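Local coordinates for protein fructose-bisphosphate aldolase (Plasmodium falciparum, PDB 4TR9) that belongs to the class I aldolase family and adopts the TIM-barrel fold, eight parallel strands surrounded by helices, in an assembly of four chains, at residues A[26-29]-A[30-33]; A[134-137]-A[138-141]; A[260-263]-A[264-268]. All blocks are in the same frame, centred on the assembly; numbering follows the deposited sequence.

Contact 1: A[26-29]-A[30-33]; sequences AQKL and VQAG
Helix 16-29 passes here into the loop that leads to strand 35-39, and Val30 and Gln31 fold back on the carbonyls of Ala26, Gln27 and Lys28. Two hydrogen bonds join the segments, each spanning three residues: Val30 N gives to Gln27 O at 3.3 Å with a bent N-H...O angle of 131°, and Gln31 N gives to Lys28 O, also at 3.3 Å. Both are weak. Gln27 O lies 3.2 Å from Gln31 N, but the angle is too poor for the four-residue bond of a regular alpha helix.

The side chain of Val30 is pressed against this same row of carbonyls. Its CG2 is the branch flanked by both backbone groups, which brings the methyl to 3.3 Å from Ala26 O and equally close to Gln27 O. In the TIM barrel the turn sits at the N-terminal mouth of the strands: Val30 packs on Ala303, Thr305 and Leu235, Leu29 on Ile109 and Leu235, and Leu29 O is hydrogen-bonded to Ser80 OG.

Gln31, by contrast, is exposed. Its CB rests 3.3 Å from Lys28 O, while the extended side chain, CG anti to the backbone N (chi1 -163°), runs near the base of the Lys28 side chain. There OE1 passes 4.4 Å from Lys28 CG and takes a weak hydrogen bond from Lys34 NZ, a residue of the same loop just before strand 35-39.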
# COMPACT_ATOMS: atom_id res chain seq x y z
N ALA A 26 27.12 -2.57 -13.27
CA ALA A 26 25.85 -2.18 -13.89
C ALA A 26 26.06 -1.23 -15.07
O ALA A 26 25.45 -1.40 -16.12
CB ALA A 26 24.94 -1.53 -12.85
N GLN A 27 26.93 -0.24 -14.88
CA GLN A 27 27.21 0.73 -15.93
C GLN A 27 28.03 0.09 -17.05
O GLN A 27 27.89 0.45 -18.22
CB GLN A 27 27.95 1.94 -15.36
CG GLN A 27 28.30 3.02 -16.38
CD GLN A 27 27.07 3.67 -16.98
OE1 GLN A 27 26.01 3.74 -16.35
NE2 GLN A 27 27.20 4.17 -18.20
N LYS A 28 28.88 -0.86 -16.69
CA LYS A 28 29.75 -1.53 -17.65
C LYS A 28 28.96 -2.48 -18.55
O LYS A 28 29.32 -2.67 -19.71
CB LYS A 28 30.85 -2.29 -16.90
CG LYS A 28 31.93 -2.90 -17.79
CD LYS A 28 33.18 -3.21 -16.98
CE LYS A 28 32.84 -3.97 -15.71
NZ LYS A 28 34.04 -4.17 -14.84
N LEU A 29 27.89 -3.05 -18.02
CA LEU A 29 27.03 -3.93 -18.80
C LEU A 29 26.25 -3.15 -19.85
O LEU A 29 25.86 -3.70 -20.88
CB LEU A 29 26.06 -4.68 -17.88
CG LEU A 29 26.64 -5.84 -17.08
CD1 LEU A 29 25.60 -6.41 -16.13
CD2 LEU A 29 27.17 -6.92 -18.01
N VAL A 30 26.02 -1.87 -19.59
CA VAL A 30 25.32 -1.01 -20.54
C VAL A 30 26.28 0.01 -21.15
O VAL A 30 25.89 1.13 -21.46
CB VAL A 30 24.13 -0.28 -19.88
CG1 VAL A 30 23.03 -1.27 -19.53
CG2 VAL A 30 24.59 0.48 -18.64
N GLN A 31 27.53 -0.40 -21.31
CA GLN A 31 28.56 0.45 -21.92
C GLN A 31 28.15 0.83 -23.34
O GLN A 31 27.41 0.10 -23.99
CB GLN A 31 29.91 -0.27 -21.91
CG GLN A 31 31.11 0.65 -22.12
CD GLN A 31 32.44 -0.07 -21.98
OE1 GLN A 31 32.49 -1.30 -21.90
NE2 GLN A 31 33.53 0.69 -21.95
N ALA A 32 28.65 1.97 -23.80
CA ALA A 32 28.25 2.54 -25.09
C ALA A 32 28.40 1.56 -26.25
O ALA A 32 29.51 1.11 -26.55
CB ALA A 32 29.06 3.81 -25.37
N GLY A 33 27.28 1.24 -26.88
CA GLY A 33 27.28 0.38 -28.06
C GLY A 33 27.24 -1.10 -27.76
O GLY A 33 27.16 -1.92 -28.68

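Contact 2: A[134-137]-A[138-141]; sequences DGLA and ERCK
Arg139 curls back along the first turn of helix 136-146, for which Gly135 is the N-cap, and its side chain reaches the residue before that cap. CB lies 3.7 Å from Gly135 O, and CG is closer, 3.2 Å from the same oxygen, which also accepts the backbone N of Arg139 at 3.1 Å. The chain bends about CG-CD (chi3 -56°), turning the guanidinium back over the start of the helix. CZ passes 3.8 Å from Leu136 CA, which lies over one face of the group. The two side chains cross at about a right angle, with Leu136 CD1 3.4 Å from NH1. NH1 itself donates to Gly132 O, just upstream. NH2 donates to Asp134 O at 2.9 Å, with that oxygen near the guanidinium plane and an N-H...O angle of 143°. The head group thus clasps the backbone ahead of the helix at two points, which fixes its rotation. The Asp134 carboxylate turns to the second subunit, where OD2 meets Lys116 NZ of that subunit in a salt bridge and Asp134 N of that subunit in a hydrogen bond. One turn on from Leu136, Cys140 SG lies 4.0 Å from Leu136 CD1.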
# COMPACT_ATOMS: atom_id res chain seq x y z
N ASP A 134 14.26 -19.44 -2.05
CA ASP A 134 14.81 -20.38 -1.08
C ASP A 134 16.24 -20.78 -1.44
O ASP A 134 16.47 -21.43 -2.46
CB ASP A 134 13.92 -21.62 -0.98
CG ASP A 134 12.51 -21.30 -0.56
OD1 ASP A 134 12.29 -20.20 0.00
OD2 ASP A 134 11.61 -22.13 -0.78
N GLY A 135 17.18 -20.40 -0.59
CA GLY A 135 18.58 -20.73 -0.80
C GLY A 135 19.23 -19.88 -1.88
O GLY A 135 20.28 -20.24 -2.41
N LEU A 136 18.60 -18.76 -2.21
CA LEU A 136 19.11 -17.87 -3.24
C LEU A 136 20.44 -17.25 -2.84
O LEU A 136 21.37 -17.16 -3.65
CB LEU A 136 18.09 -16.77 -3.56
CG LEU A 136 18.53 -15.72 -4.59
CD1 LEU A 136 18.87 -16.38 -5.91
CD2 LEU A 136 17.45 -14.67 -4.78
N ALA A 137 20.54 -16.82 -1.58
CA ALA A 137 21.75 -16.20 -1.07
C ALA A 137 22.93 -17.17 -1.11
O ALA A 137 24.07 -16.76 -1.34
CB ALA A 137 21.53 -15.70 0.35
N GLU A 138 22.65 -18.45 -0.89
CA GLU A 138 23.68 -19.47 -0.92
C GLU A 138 24.17 -19.72 -2.34
O GLU A 138 25.36 -19.94 -2.57
CB GLU A 138 23.17 -20.77 -0.30
CG GLU A 138 23.10 -20.76 1.23
CD GLU A 138 22.06 -19.80 1.76
OE1 GLU A 138 21.03 -19.58 1.08
OE2 GLU A 138 22.26 -19.26 2.87
N ARG A 139 23.24 -19.67 -3.29
CA ARG A 139 23.59 -19.88 -4.70
C ARG A 139 24.34 -18.69 -5.26
O ARG A 139 25.22 -18.84 -6.11
CB ARG A 139 22.33 -20.15 -5.53
CG ARG A 139 21.59 -21.42 -5.13
CD ARG A 139 20.58 -21.83 -6.19
NE ARG A 139 19.62 -20.76 -6.48
CZ ARG A 139 18.50 -20.56 -5.80
NH1 ARG A 139 17.69 -19.57 -6.14
NH2 ARG A 139 18.19 -21.35 -4.78
N CYS A 140 24.00 -17.49 -4.78
CA CYS A 140 24.69 -16.28 -5.22
C CYS A 140 26.17 -16.32 -4.86
O CYS A 140 27.02 -15.95 -5.66
CB CYS A 140 24.03 -15.04 -4.59
SG CYS A 140 22.41 -14.61 -5.27
N LYS A 141 26.47 -16.78 -3.64
CA LYS A 141 27.85 -16.92 -3.20
C LYS A 141 28.59 -17.95 -4.05
O LYS A 141 29.78 -17.80 -4.33
CB LYS A 141 27.90 -17.32 -1.72
CG LYS A 141 27.31 -16.28 -0.78
CD LYS A 141 27.44 -16.72 0.67
CE LYS A 141 26.84 -15.68 1.61
NZ LYS A 141 26.97 -16.08 3.03

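Contact 3: A[260-263]-A[264-268]; sequences TVRT and LRRTV
Hydrogen bonds along helix 253-267 set the spacing of Arg262 and Arg266, whose side chains stack on the side of the helix that faces the third subunit. Leu264 N gives to Thr260 O, Arg265 N to Val261 O at 2.9 Å, and Arg266 N to Arg262 O with a more bent angle of 137°. Toward the C-terminal end a side chain joins in: Thr267 OG1 gives to Thr263 O at 2.7 Å. The hydroxyl is placed for this by a first torsion (chi1 56°) that sets it on the side hemmed in by N and C of its own backbone. Leu264 O accepts from both Thr267 N and Val268 N.

The flat contact is between arginines one turn apart, lying side by side and pointing the same way. Their guanidinium planes are only 9° apart. The overlap is offset: Arg266 NH2 lies over the rim of the Arg262 group, 3.5 Å from Arg262 NE, and Arg262 CD lies over the rim of the Arg266 group, 3.4 Å from Arg266 NH1.

Apolar contact runs along a second pair, where Val261 CG1 lies 3.7 Å from Arg265 CD. On the buried side Leu264 packs on Phe277 and Thr263 on Thr213, tying the helix to strand 274-277, which follows it, and to helix 206-226.

Both stacked arginines meet Glu232 of the third subunit, Arg266 NE by a salt bridge and Arg262 by packing; this places the pair in the subunit interface, where the carboxylate probably balances part of its positive charge.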
# COMPACT_ATOMS: atom_id res chain seq x y z
N THR A 260 7.29 3.71 -25.90
CA THR A 260 8.23 3.01 -25.03
C THR A 260 9.05 4.02 -24.23
O THR A 260 9.22 3.87 -23.02
CB THR A 260 9.18 2.10 -25.83
OG1 THR A 260 8.43 1.09 -26.51
CG2 THR A 260 10.19 1.44 -24.91
N VAL A 261 9.55 5.04 -24.91
CA VAL A 261 10.32 6.10 -24.26
C VAL A 261 9.46 6.86 -23.25
O VAL A 261 9.90 7.14 -22.14
CB VAL A 261 10.91 7.09 -25.29
CG1 VAL A 261 11.47 8.32 -24.60
CG2 VAL A 261 11.98 6.41 -26.12
N ARG A 262 8.23 7.17 -23.65
CA ARG A 262 7.30 7.87 -22.77
C ARG A 262 7.01 7.06 -21.51
O ARG A 262 6.94 7.61 -20.41
CB ARG A 262 5.99 8.18 -23.50
CG ARG A 262 5.04 9.06 -22.70
CD ARG A 262 3.69 9.20 -23.39
NE ARG A 262 2.88 7.99 -23.23
CZ ARG A 262 1.64 7.86 -23.68
NH1 ARG A 262 0.98 6.73 -23.49
NH2 ARG A 262 1.07 8.87 -24.33
N THR A 263 6.84 5.75 -21.68
CA THR A 263 6.54 4.87 -20.56
C THR A 263 7.70 4.81 -19.57
O THR A 263 7.50 4.82 -18.35
CB THR A 263 6.22 3.44 -21.04
OG1 THR A 263 5.17 3.49 -22.01
CG2 THR A 263 5.80 2.56 -19.87
N LEU A 264 8.92 4.76 -20.09
CA LEU A 264 10.11 4.68 -19.25
C LEU A 264 10.39 5.99 -18.53
O LEU A 264 10.75 5.99 -17.35
CB LEU A 264 11.33 4.28 -20.09
CG LEU A 264 11.30 2.87 -20.69
CD1 LEU A 264 12.57 2.61 -21.50
CD2 LEU A 264 11.12 1.83 -19.60
N ARG A 265 10.22 7.11 -19.23
CA ARG A 265 10.47 8.42 -18.65
C ARG A 265 9.49 8.73 -17.52
O ARG A 265 9.82 9.48 -16.60
CB ARG A 265 10.39 9.51 -19.73
CG ARG A 265 11.55 9.49 -20.71
CD ARG A 265 11.44 10.63 -21.71
NE ARG A 265 11.44 11.93 -21.05
CZ ARG A 265 12.54 12.61 -20.73
NH1 ARG A 265 12.44 13.79 -20.14
NH2 ARG A 265 13.73 12.11 -21.02
N ARG A 266 8.31 8.14 -17.59
CA ARG A 266 7.28 8.38 -16.58
C ARG A 266 7.46 7.51 -15.34
O ARG A 266 6.86 7.78 -14.30
CB ARG A 266 5.89 8.13 -17.17
CG ARG A 266 5.39 9.21 -18.12
CD ARG A 266 4.02 8.84 -18.67
NE ARG A 266 3.46 9.87 -19.54
CZ ARG A 266 2.31 9.76 -20.19
NH1 ARG A 266 1.88 10.75 -20.96
NH2 ARG A 266 1.58 8.66 -20.07
N THR A 267 8.29 6.48 -15.43
CA THR A 267 8.37 5.48 -14.37
C THR A 267 9.77 5.20 -13.84
O THR A 267 9.94 4.90 -12.66
CB THR A 267 7.75 4.14 -14.83
OG1 THR A 267 8.41 3.71 -16.02
CG2 THR A 267 6.26 4.30 -15.10
N VAL A 268 10.78 5.29 -14.71
CA VAL A 268 12.13 4.86 -14.35
C VAL A 268 13.05 6.01 -13.93
O VAL A 268 13.42 6.85 -14.75
CB VAL A 268 12.80 4.11 -15.52
CG1 VAL A 268 14.19 3.65 -15.11
CG2 VAL A 268 11.95 2.93 -15.95

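In the fold
From the N terminus the three contacts come in series, and each is a short unbroken piece of chain, so none closes a long loop and none nests in or crosses another. Contact 1 leads from helix 16-29 toward strand 35-39 and lies against the strands at the mouth of the barrel. Contact 2 begins helix 136-146 on the outer layer, toward the second subunit. Contact 3 lies in the C-terminal part of helix 253-267, also outside the strands, toward the third subunit. They do not touch: nearest atoms are about 11 Å apart between contacts 1 and 3, and about 21 Å between contacts 2 and 3.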